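Local coordinates for protein uricase (Bacillus fastidiosus, PDB 4R8X) that probably catalyses the oxidation of urate by molecular oxygen to 5-hydroxyisourate, the first step of urate breakdown to allantoin, at residues 169-174 with 234-239; 194-199 with 271-276; 200-205 with 267-272. One frame throughout, in Å; residues are numbered along the deposited sequence.

Contact 1 of 3, residues 169-174 with 234-239; sequences IQLIKV and SVFHTL
K173 extends from the end of strand 156-173 to the closing turn of helix 225-238 and binds the carbonyl oxygens there, fastening a helix to one face of the large antiparallel sheet of the uricase fold. CG is anti to the backbone N (chi1 -174°) and the chain stays extended beyond it, so the full length of a lysine is used to carry the ammonium group to the helix. NZ donates to F236 O at 2.9 Å, in the plane of that carbonyl, and to H237 O at 3.2 Å, from well above the carbonyl plane. Water 1 accepts from NZ at 2.7 Å and can pass the link on to T238 O. L239 O is also 2.9 Å from NZ, but the angle is too poor for a hydrogen bond. The carbonyls of a last helical turn have no amides ahead of them in the helix, and a positive charge here is likely to be favoured by the negative end of the helix dipole. The backbone keeps its own bonds up to this point, with T238 N donating to S234 O and L239 N to V235 O. The H237 side chain takes no part in the lysine's bonds; its ND1 bonds S132 of a neighbouring subunit. A strand of that subunit also pairs with L171, I172 and K173, while the other edge of strand 156-173 bonds strand 198-208.

F236 suits the space between strand and helix because its ring is flanked by aliphatic carbons of the strand and, at its edge, by a backbone oxygen. K173 CB sits over one face, 4.0 Å from the ring centroid, a CH-pi contact. Near the ring plane, L171 O lies 3.7 Å from F236 CE2, and L171 CB touches that same CE2 atom.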
loop_
_atom_site.group_PDB
_atom_site.type_symbol
_atom_site.label_atom_id
_atom_site.label_comp_id
_atom_site.label_asym_id
_atom_site.label_seq_id
_atom_site.Cartn_x
_atom_site.Cartn_y
_atom_site.Cartn_z
ATOM N N ILE D 169 -11.096 -8.764 -9.919
ATOM C CA ILE D 169 -10.880 -10.099 -10.472
ATOM C C ILE D 169 -9.514 -10.066 -11.169
ATOM O O ILE D 169 -9.253 -9.176 -11.970
ATOM C CB ILE D 169 -11.975 -10.455 -11.500
ATOM C CG1 ILE D 169 -13.324 -10.662 -10.815
ATOM C CG2 ILE D 169 -11.592 -11.678 -12.302
ATOM C CD1 ILE D 169 -14.467 -10.816 -11.803
ATOM N N GLN D 170 -8.621 -10.993 -10.845
ATOM C CA GLN D 170 -7.309 -11.027 -11.496
ATOM C C GLN D 170 -7.078 -12.430 -12.024
ATOM O O GLN D 170 -6.900 -13.361 -11.248
ATOM C CB GLN D 170 -6.181 -10.602 -10.539
ATOM C CG GLN D 170 -6.402 -9.232 -9.902
ATOM C CD GLN D 170 -5.268 -8.810 -8.993
ATOM O OE1 GLN D 170 -4.301 -9.541 -8.798
ATOM N NE2 GLN D 170 -5.387 -7.622 -8.423
ATOM N N LEU D 171 -7.094 -12.580 -13.347
ATOM C CA LEU D 171 -7.026 -13.891 -13.981
ATOM C C LEU D 171 -5.948 -13.938 -15.049
ATOM O O LEU D 171 -5.761 -12.989 -15.810
ATOM C CB LEU D 171 -8.371 -14.252 -14.621
ATOM C CG LEU D 171 -9.572 -14.363 -13.687
ATOM C CD1 LEU D 171 -10.845 -14.459 -14.529
ATOM C CD2 LEU D 171 -9.422 -15.568 -12.775
ATOM N N ILE D 172 -5.244 -15.059 -15.101
ATOM C CA ILE D 172 -4.275 -15.321 -16.164
ATOM C C ILE D 172 -4.715 -16.548 -16.965
ATOM O O ILE D 172 -5.306 -17.473 -16.417
ATOM C CB ILE D 172 -2.851 -15.521 -15.568
ATOM C CG1 ILE D 172 -1.766 -15.398 -16.641
ATOM C CG2 ILE D 172 -2.742 -16.852 -14.812
ATOM C CD1 ILE D 172 -0.377 -15.302 -16.044
ATOM N N LYS D 173 -4.463 -16.536 -18.275
ATOM C CA LYS D 173 -4.708 -17.707 -19.116
ATOM C C LYS D 173 -3.395 -18.151 -19.743
ATOM O O LYS D 173 -2.779 -17.401 -20.496
ATOM C CB LYS D 173 -5.739 -17.401 -20.211
ATOM C CG LYS D 173 -6.154 -18.614 -21.037
ATOM C CD LYS D 173 -7.272 -18.274 -22.016
ATOM C CE LYS D 173 -7.747 -19.508 -22.762
ATOM N NZ LYS D 173 -8.865 -19.166 -23.698
ATOM N N VAL D 174 -2.972 -19.373 -19.435
ATOM C CA VAL D 174 -1.669 -19.864 -19.884
ATOM C C VAL D 174 -1.702 -20.527 -21.263
ATOM O O VAL D 174 -0.952 -21.461 -21.547
ATOM C CB VAL D 174 -1.039 -20.809 -18.846
ATOM C CG1 VAL D 174 -0.820 -20.061 -17.543
ATOM C CG2 VAL D 174 -1.914 -22.032 -18.625
ATOM N N SER D 234 -15.316 -18.393 -16.876
ATOM C CA SER D 234 -15.700 -19.442 -17.816
ATOM C C SER D 234 -15.512 -19.001 -19.262
ATOM O O SER D 234 -15.008 -19.757 -20.093
ATOM C CB SER D 234 -17.150 -19.879 -17.579
ATOM O OG SER D 234 -17.292 -20.455 -16.288
ATOM N N VAL D 235 -15.904 -17.770 -19.553
ATOM C CA VAL D 235 -15.731 -17.228 -20.891
ATOM C C VAL D 235 -14.243 -17.051 -21.212
ATOM O O VAL D 235 -13.798 -17.406 -22.298
ATOM C CB VAL D 235 -16.502 -15.909 -21.064
ATOM C CG1 VAL D 235 -16.183 -15.249 -22.421
ATOM C CG2 VAL D 235 -18.009 -16.166 -20.926
ATOM N N PHE D 236 -13.468 -16.544 -20.255
ATOM C CA PHE D 236 -12.016 -16.410 -20.426
ATOM C C PHE D 236 -11.393 -17.773 -20.764
ATOM O O PHE D 236 -10.558 -17.889 -21.671
ATOM C CB PHE D 236 -11.404 -15.822 -19.147
ATOM C CG PHE D 236 -9.993 -15.293 -19.302
ATOM C CD1 PHE D 236 -9.499 -14.883 -20.534
ATOM C CD2 PHE D 236 -9.159 -15.208 -18.191
ATOM C CE1 PHE D 236 -8.195 -14.394 -20.655
ATOM C CE2 PHE D 236 -7.858 -14.721 -18.300
ATOM C CZ PHE D 236 -7.373 -14.316 -19.532
ATOM N N HIS D 237 -11.842 -18.812 -20.061
ATOM C CA HIS D 237 -11.351 -20.178 -20.277
ATOM C C HIS D 237 -11.657 -20.713 -21.670
ATOM O O HIS D 237 -10.789 -21.283 -22.321
ATOM C CB HIS D 237 -11.931 -21.101 -19.196
ATOM C CG HIS D 237 -11.728 -22.565 -19.445
ATOM N ND1 HIS D 237 -10.692 -23.284 -18.884
ATOM C CD2 HIS D 237 -12.461 -23.456 -20.152
ATOM C CE1 HIS D 237 -10.790 -24.549 -19.251
ATOM N NE2 HIS D 237 -11.858 -24.680 -20.018
ATOM N N THR D 238 -12.883 -20.501 -22.133
ATOM C CA THR D 238 -13.369 -21.140 -23.354
ATOM C C THR D 238 -13.084 -20.352 -24.639
ATOM O O THR D 238 -12.692 -20.927 -25.658
ATOM C CB THR D 238 -14.885 -21.416 -23.237
ATOM O OG1 THR D 238 -15.111 -22.377 -22.201
ATOM C CG2 THR D 238 -15.455 -21.942 -24.548
ATOM N N LEU D 239 -13.263 -19.039 -24.579
ATOM C CA LEU D 239 -13.140 -18.188 -25.757
ATOM C C LEU D 239 -11.697 -18.059 -26.228
ATOM O O LEU D 239 -10.783 -17.891 -25.418
ATOM C CB LEU D 239 -13.709 -16.798 -25.456
ATOM C CG LEU D 239 -13.698 -15.741 -26.566
ATOM C CD1 LEU D 239 -14.742 -16.056 -27.629
ATOM C CD2 LEU D 239 -13.917 -14.355 -25.978
HETATM O O HOH W 1 -9.539 -21.056 -25.525
#

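Contact 2 of 3, residues 194-199 with 271-276; sequences TDRPLY and NRTWDT
R196 folds back against the loop 272-274, its chain bent at chi2 (103°), which turns CD back, and at chi3, which brings NE to the W274 carbonyl. NE donates to W274 O at 2.8 Å, with the oxygen at the guanidinium edge and almost in its plane, while the R196 and T273 side chains cross at about a right angle, CB against CG2. NH1 makes a weak bond to T194 O, and NH2 donates to water 4, which lies within bonding distance of T273 O. An alanine here would remove NE, and W274 O would probably be left without that donor and the predicted urate site without its positive charge.

T273 suits its place by being two-sided: its methyl faces R196, while OG1 accepts from Y199 N at 3.2 Å and donates to N271 OD1 at 2.7 Å. That same oxygen takes T273 N, which makes an Asx turn and holds the N271 amide against rotation. R272 N donates to Y199 O just past the end of strand 262-271. Y199 CG is anti to the backbone N (chi1 -177°), and the ring joins W274 in an offset edge-to-face pair, its edge toward the five-membered ring, centroids 5.5 Å apart and planes at 60°; F15 of a neighbouring subunit stacks on W274. Farther out, T194 OG1 and T276 OG1 lie 2.9 Å apart in a hydrogen bond.

R196 and N271 are both predicted to bind urate, N271 also dioxygen. The bonds at R196 NE and N271 OD1 are consistent with protein contacts that help to orient the groups predicted to meet urate.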
loop_
_atom_site.group_PDB
_atom_site.type_symbol
_atom_site.label_atom_id
_atom_site.label_comp_id
_atom_site.label_asym_id
_atom_site.label_seq_id
_atom_site.Cartn_x
_atom_site.Cartn_y
_atom_site.Cartn_z
ATOM N N THR D 194 6.652 -11.196 -28.701
ATOM C CA THR D 194 6.676 -12.557 -28.179
ATOM C C THR D 194 5.322 -12.888 -27.560
ATOM O O THR D 194 4.578 -11.990 -27.164
ATOM C CB THR D 194 7.789 -12.767 -27.123
ATOM O OG1 THR D 194 7.503 -11.992 -25.951
ATOM C CG2 THR D 194 9.150 -12.370 -27.678
ATOM N N ASP D 195 5.002 -14.176 -27.487
ATOM C CA ASP D 195 3.739 -14.617 -26.904
ATOM C C ASP D 195 3.872 -14.779 -25.399
ATOM O O ASP D 195 4.791 -15.434 -24.923
ATOM C CB ASP D 195 3.297 -15.947 -27.513
ATOM C CG ASP D 195 2.942 -15.830 -28.980
ATOM O OD1 ASP D 195 2.364 -14.797 -29.380
ATOM O OD2 ASP D 195 3.240 -16.779 -29.734
ATOM N N ARG D 196 2.946 -14.180 -24.654
ATOM C CA ARG D 196 2.913 -14.319 -23.205
ATOM C C ARG D 196 1.493 -14.656 -22.773
ATOM O O ARG D 196 0.539 -14.343 -23.479
ATOM C CB ARG D 196 3.362 -13.022 -22.527
ATOM C CG ARG D 196 4.783 -12.603 -22.840
ATOM C CD ARG D 196 4.806 -11.476 -23.855
ATOM N NE ARG D 196 4.284 -10.236 -23.296
ATOM C CZ ARG D 196 3.837 -9.224 -24.028
ATOM N NH1 ARG D 196 3.849 -9.315 -25.350
ATOM N NH2 ARG D 196 3.374 -8.128 -23.443
ATOM N N PRO D 197 1.342 -15.294 -21.607
ATOM C CA PRO D 197 -0.005 -15.592 -21.108
ATOM C C PRO D 197 -0.768 -14.298 -20.816
ATOM O O PRO D 197 -0.257 -13.434 -20.111
ATOM C CB PRO D 197 0.259 -16.362 -19.804
ATOM C CG PRO D 197 1.688 -16.822 -19.884
ATOM C CD PRO D 197 2.404 -15.810 -20.725
ATOM N N LEU D 198 -1.965 -14.152 -21.370
ATOM C CA LEU D 198 -2.778 -12.973 -21.085
ATOM C C LEU D 198 -3.185 -12.898 -19.610
ATOM O O LEU D 198 -3.785 -13.830 -19.067
ATOM C CB LEU D 198 -4.018 -12.948 -21.974
ATOM C CG LEU D 198 -4.879 -11.687 -21.876
ATOM C CD1 LEU D 198 -4.075 -10.452 -22.259
ATOM C CD2 LEU D 198 -6.123 -11.810 -22.744
ATOM N N TYR D 199 -2.852 -11.777 -18.977
ATOM C CA TYR D 199 -3.087 -11.589 -17.556
ATOM C C TYR D 199 -3.912 -10.316 -17.426
ATOM O O TYR D 199 -3.465 -9.240 -17.815
ATOM C CB TYR D 199 -1.741 -11.493 -16.823
ATOM C CG TYR D 199 -1.814 -11.368 -15.311
ATOM C CD1 TYR D 199 -2.927 -11.788 -14.592
ATOM C CD2 TYR D 199 -0.752 -10.824 -14.604
ATOM C CE1 TYR D 199 -2.979 -11.664 -13.219
ATOM C CE2 TYR D 199 -0.804 -10.689 -13.231
ATOM C CZ TYR D 199 -1.917 -11.114 -12.551
ATOM O OH TYR D 199 -1.961 -10.967 -11.192
ATOM N N ASN D 271 -4.690 -4.589 -18.530
ATOM C CA ASN D 271 -3.797 -5.595 -19.084
ATOM C C ASN D 271 -2.515 -5.608 -18.258
ATOM O O ASN D 271 -1.777 -4.612 -18.226
ATOM C CB ASN D 271 -3.468 -5.284 -20.546
ATOM C CG ASN D 271 -2.774 -6.443 -21.243
ATOM O OD1 ASN D 271 -2.096 -7.244 -20.604
ATOM N ND2 ASN D 271 -2.953 -6.548 -22.547
ATOM N N ARG D 272 -2.254 -6.730 -17.588
ATOM C CA ARG D 272 -1.109 -6.849 -16.683
ATOM C C ARG D 272 -0.099 -7.897 -17.152
ATOM O O ARG D 272 0.730 -8.394 -16.376
ATOM C CB ARG D 272 -1.604 -7.162 -15.274
ATOM C CG ARG D 272 -2.349 -6.003 -14.637
ATOM C CD ARG D 272 -1.377 -4.909 -14.228
ATOM N NE ARG D 272 -2.071 -3.752 -13.674
ATOM C CZ ARG D 272 -1.453 -2.685 -13.182
ATOM N NH1 ARG D 272 -0.132 -2.626 -13.197
ATOM N NH2 ARG D 272 -2.148 -1.679 -12.680
ATOM N N THR D 273 -0.135 -8.188 -18.447
ATOM C CA THR D 273 0.639 -9.283 -19.026
ATOM C C THR D 273 2.142 -9.146 -18.801
ATOM O O THR D 273 2.706 -8.067 -18.963
ATOM C CB THR D 273 0.328 -9.421 -20.527
ATOM O OG1 THR D 273 -1.069 -9.709 -20.677
ATOM C CG2 THR D 273 1.136 -10.518 -21.189
ATOM N N TRP D 274 2.769 -10.255 -18.420
ATOM C CA TRP D 274 4.202 -10.329 -18.154
ATOM C C TRP D 274 5.070 -10.101 -19.402
ATOM O O TRP D 274 4.582 -10.160 -20.535
ATOM C CB TRP D 274 4.545 -11.715 -17.605
ATOM C CG TRP D 274 3.875 -12.098 -16.298
ATOM C CD1 TRP D 274 3.477 -11.266 -15.274
ATOM C CD2 TRP D 274 3.532 -13.427 -15.889
ATOM N NE1 TRP D 274 2.917 -12.012 -14.253
ATOM C CE2 TRP D 274 2.948 -13.338 -14.606
ATOM C CE3 TRP D 274 3.671 -14.689 -16.482
ATOM C CZ2 TRP D 274 2.496 -14.473 -13.912
ATOM C CZ3 TRP D 274 3.233 -15.809 -15.790
ATOM C CH2 TRP D 274 2.659 -15.693 -14.513
ATOM N N ASP D 275 6.364 -9.869 -19.172
ATOM C CA ASP D 275 7.367 -9.837 -20.234
ATOM C C ASP D 275 8.055 -11.192 -20.296
ATOM O O ASP D 275 8.262 -11.845 -19.270
ATOM C CB ASP D 275 8.436 -8.778 -19.943
ATOM C CG ASP D 275 7.982 -7.363 -20.274
ATOM O OD1 ASP D 275 7.011 -7.205 -21.047
ATOM O OD2 ASP D 275 8.614 -6.400 -19.780
ATOM N N THR D 276 8.434 -11.606 -21.496
ATOM C CA THR D 276 9.223 -12.819 -21.675
ATOM C C THR D 276 10.688 -12.603 -21.294
ATOM O O THR D 276 11.285 -11.575 -21.634
ATOM C CB THR D 276 9.176 -13.284 -23.138
ATOM O OG1 THR D 276 7.818 -13.540 -23.508
ATOM C CG2 THR D 276 10.010 -14.549 -23.338
HETATM O O HOH W 2 8.125 -9.615 -23.698
HETATM O O HOH W 3 7.335 -16.001 -24.745
HETATM O O HOH W 4 4.367 -6.957 -20.928
HETATM O O HOH W 5 1.425 -12.766 -18.223
#

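Contact 3 of 3, residues 200-205 with 267-272; sequences IFLNIG and FGTNNR
N270 OD1, lying 3.6 Å from F201 CD2, is gripped by two nitrogens of R272: NE at 3.2 Å and NH2 at 3.0 Å, both reaching it from the same face of the amide plane. The oxygen lies at the edge of the guanidinium, so a neutral amide spends its one acceptor on a side-on grip. The other half of the amide is held too, since N270 ND2 donates to T269 O from above that carbonyl's plane, and the group is unlikely to flip. This grip lays the arginine across F201. R272 CG stands 3.5 Å from the centroid of the phenylalanine ring, over its centre, in a CH-pi contact, while R272 NE passes close to CE2. A flat aromatic residue suits this place because it offers a broad face to the CG methylene of an arginine whose polar end is already tied down.

Beneath these side chains the backbones form a regular antiparallel ladder. F201 with N270 and N203 with G268 are hydrogen-bonded pairs; the straightest of the four bonds is N203 N to G268 O, 2.8 Å with an angle of 175° at the hydrogen. N203 and G268 face one another in one pair, and N203 OD1 bonds D168 N on the next strand.

I200, L202, I204, F267 and T269 lie on the opposite face. There L202 CD2 meets T269 CG2 at 3.6 Å and I204 CG1 meets F267 CE2 at 3.8 Å, in each case side by side. T269 combines that methyl contact with a hydroxyl bonded to Q299. Helices 225-238 and 244-258 pack on this largely apolar face, the helix-backed antiparallel sheet characteristic of the T-fold from which uricases are built.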
loop_
_atom_site.group_PDB
_atom_site.type_symbol
_atom_site.label_atom_id
_atom_site.label_comp_id
_atom_site.label_asym_id
_atom_site.label_seq_id
_atom_site.Cartn_x
_atom_site.Cartn_y
_atom_site.Cartn_z
ATOM N N ILE D 200 -5.126 -10.455 -16.893
ATOM C CA ILE D 200 -6.096 -9.358 -16.857
ATOM C C ILE D 200 -6.640 -9.080 -15.457
ATOM O O ILE D 200 -6.781 -9.991 -14.636
ATOM C CB ILE D 200 -7.290 -9.614 -17.812
ATOM C CG1 ILE D 200 -8.102 -10.829 -17.355
ATOM C CG2 ILE D 200 -6.801 -9.825 -19.236
ATOM C CD1 ILE D 200 -9.342 -11.110 -18.213
ATOM N N PHE D 201 -6.911 -7.807 -15.190
ATOM C CA PHE D 201 -7.671 -7.385 -14.018
ATOM C C PHE D 201 -9.012 -6.923 -14.555
ATOM O O PHE D 201 -9.050 -6.221 -15.572
ATOM C CB PHE D 201 -7.008 -6.196 -13.316
ATOM C CG PHE D 201 -5.687 -6.509 -12.650
ATOM C CD1 PHE D 201 -5.076 -7.757 -12.764
ATOM C CD2 PHE D 201 -5.070 -5.541 -11.880
ATOM C CE1 PHE D 201 -3.857 -8.012 -12.146
ATOM C CE2 PHE D 201 -3.859 -5.793 -11.251
ATOM C CZ PHE D 201 -3.256 -7.030 -11.386
ATOM N N LEU D 202 -10.097 -7.280 -13.869
ATOM C CA LEU D 202 -11.447 -6.890 -14.288
ATOM C C LEU D 202 -12.250 -6.360 -13.114
ATOM O O LEU D 202 -12.275 -6.975 -12.047
ATOM C CB LEU D 202 -12.219 -8.078 -14.881
ATOM C CG LEU D 202 -11.733 -8.746 -16.164
ATOM C CD1 LEU D 202 -12.672 -9.871 -16.571
ATOM C CD2 LEU D 202 -11.596 -7.723 -17.286
ATOM N N ASN D 203 -12.892 -5.216 -13.321
ATOM C CA ASN D 203 -13.993 -4.777 -12.482
ATOM C C ASN D 203 -15.214 -4.838 -13.372
ATOM O O ASN D 203 -15.204 -4.289 -14.481
ATOM C CB ASN D 203 -13.806 -3.339 -12.003
ATOM C CG ASN D 203 -12.584 -3.152 -11.121
ATOM O OD1 ASN D 203 -12.079 -4.091 -10.509
ATOM N ND2 ASN D 203 -12.108 -1.914 -11.047
ATOM N N ILE D 204 -16.250 -5.527 -12.916
ATOM C CA ILE D 204 -17.457 -5.678 -13.714
ATOM C C ILE D 204 -18.631 -5.130 -12.936
ATOM O O ILE D 204 -18.761 -5.379 -11.740
ATOM C CB ILE D 204 -17.722 -7.152 -14.041
ATOM C CG1 ILE D 204 -16.454 -7.803 -14.611
ATOM C CG2 ILE D 204 -18.879 -7.273 -15.012
ATOM C CD1 ILE D 204 -16.578 -9.302 -14.831
ATOM N N GLY D 205 -19.482 -4.365 -13.609
ATOM C CA GLY D 205 -20.690 -3.841 -12.994
ATOM C C GLY D 205 -21.903 -4.122 -13.856
ATOM O O GLY D 205 -21.762 -4.433 -15.040
ATOM N N PHE D 267 -17.509 -2.600 -17.837
ATOM C CA PHE D 267 -16.197 -3.151 -17.536
ATOM C C PHE D 267 -15.172 -2.056 -17.361
ATOM O O PHE D 267 -15.191 -1.051 -18.082
ATOM C CB PHE D 267 -15.717 -4.032 -18.686
ATOM C CG PHE D 267 -16.526 -5.268 -18.881
ATOM C CD1 PHE D 267 -17.649 -5.265 -19.694
ATOM C CD2 PHE D 267 -16.161 -6.448 -18.259
ATOM C CE1 PHE D 267 -18.397 -6.416 -19.865
ATOM C CE2 PHE D 267 -16.899 -7.601 -18.429
ATOM C CZ PHE D 267 -18.017 -7.592 -19.241
ATOM N N GLY D 268 -14.274 -2.274 -16.404
ATOM C CA GLY D 268 -13.017 -1.554 -16.314
ATOM C C GLY D 268 -11.939 -2.618 -16.207
ATOM O O GLY D 268 -12.027 -3.493 -15.349
ATOM N N THR D 269 -10.944 -2.569 -17.087
ATOM C CA THR D 269 -9.901 -3.593 -17.134
ATOM C C THR D 269 -8.499 -3.043 -16.941
ATOM O O THR D 269 -8.267 -1.850 -17.096
ATOM C CB THR D 269 -9.838 -4.252 -18.512
ATOM O OG1 THR D 269 -9.186 -3.349 -19.415
ATOM C CG2 THR D 269 -11.220 -4.553 -19.033
ATOM N N ASN D 270 -7.571 -3.939 -16.614
ATOM C CA ASN D 270 -6.144 -3.709 -16.807
ATOM C C ASN D 270 -5.584 -4.883 -17.596
ATOM O O ASN D 270 -5.926 -6.040 -17.327
ATOM C CB ASN D 270 -5.356 -3.727 -15.491
ATOM C CG ASN D 270 -5.556 -2.499 -14.622
ATOM O OD1 ASN D 270 -4.935 -2.410 -13.564
ATOM N ND2 ASN D 270 -6.419 -1.572 -15.031
ATOM N N ASN D 271 -4.690 -4.589 -18.530
ATOM C CA ASN D 271 -3.797 -5.595 -19.084
ATOM C C ASN D 271 -2.515 -5.608 -18.258
ATOM O O ASN D 271 -1.777 -4.612 -18.226
ATOM C CB ASN D 271 -3.468 -5.284 -20.546
ATOM C CG ASN D 271 -2.774 -6.443 -21.243
ATOM O OD1 ASN D 271 -2.096 -7.244 -20.604
ATOM N ND2 ASN D 271 -2.953 -6.548 -22.547
ATOM N N ARG D 272 -2.254 -6.730 -17.588
ATOM C CA ARG D 272 -1.109 -6.849 -16.683
ATOM C C ARG D 272 -0.099 -7.897 -17.152
ATOM O O ARG D 272 0.730 -8.394 -16.376
ATOM C CB ARG D 272 -1.604 -7.162 -15.274
ATOM C CG ARG D 272 -2.349 -6.003 -14.637
ATOM C CD ARG D 272 -1.377 -4.909 -14.228
ATOM N NE ARG D 272 -2.071 -3.752 -13.674
ATOM C CZ ARG D 272 -1.453 -2.685 -13.182
ATOM N NH1 ARG D 272 -0.132 -2.626 -13.197
ATOM N NH2 ARG D 272 -2.148 -1.679 -12.680
#

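In the fold
All three contacts gather round strand 198-208 of the large antiparallel sheet, with centres 12 to 15 Å apart. Its neighbour on one side, strand 156-173, enters contact 1; on the other, strand 262-271 enters contact 3, and the chain runs on into contact 2, which shares N271 and R272 with contact 3. Along the chain the first segments come in the order 169-174, 194-199, 200-205, followed by 234-239 and then the overlapping 267-272 and 271-276. Contact 1 adds helix 225-238 to the sheet. Contacts 1 and 2 also touch a neighbouring subunit, so the strands leading to the predicted urate site are tied both to the helix layer and to the tetramer.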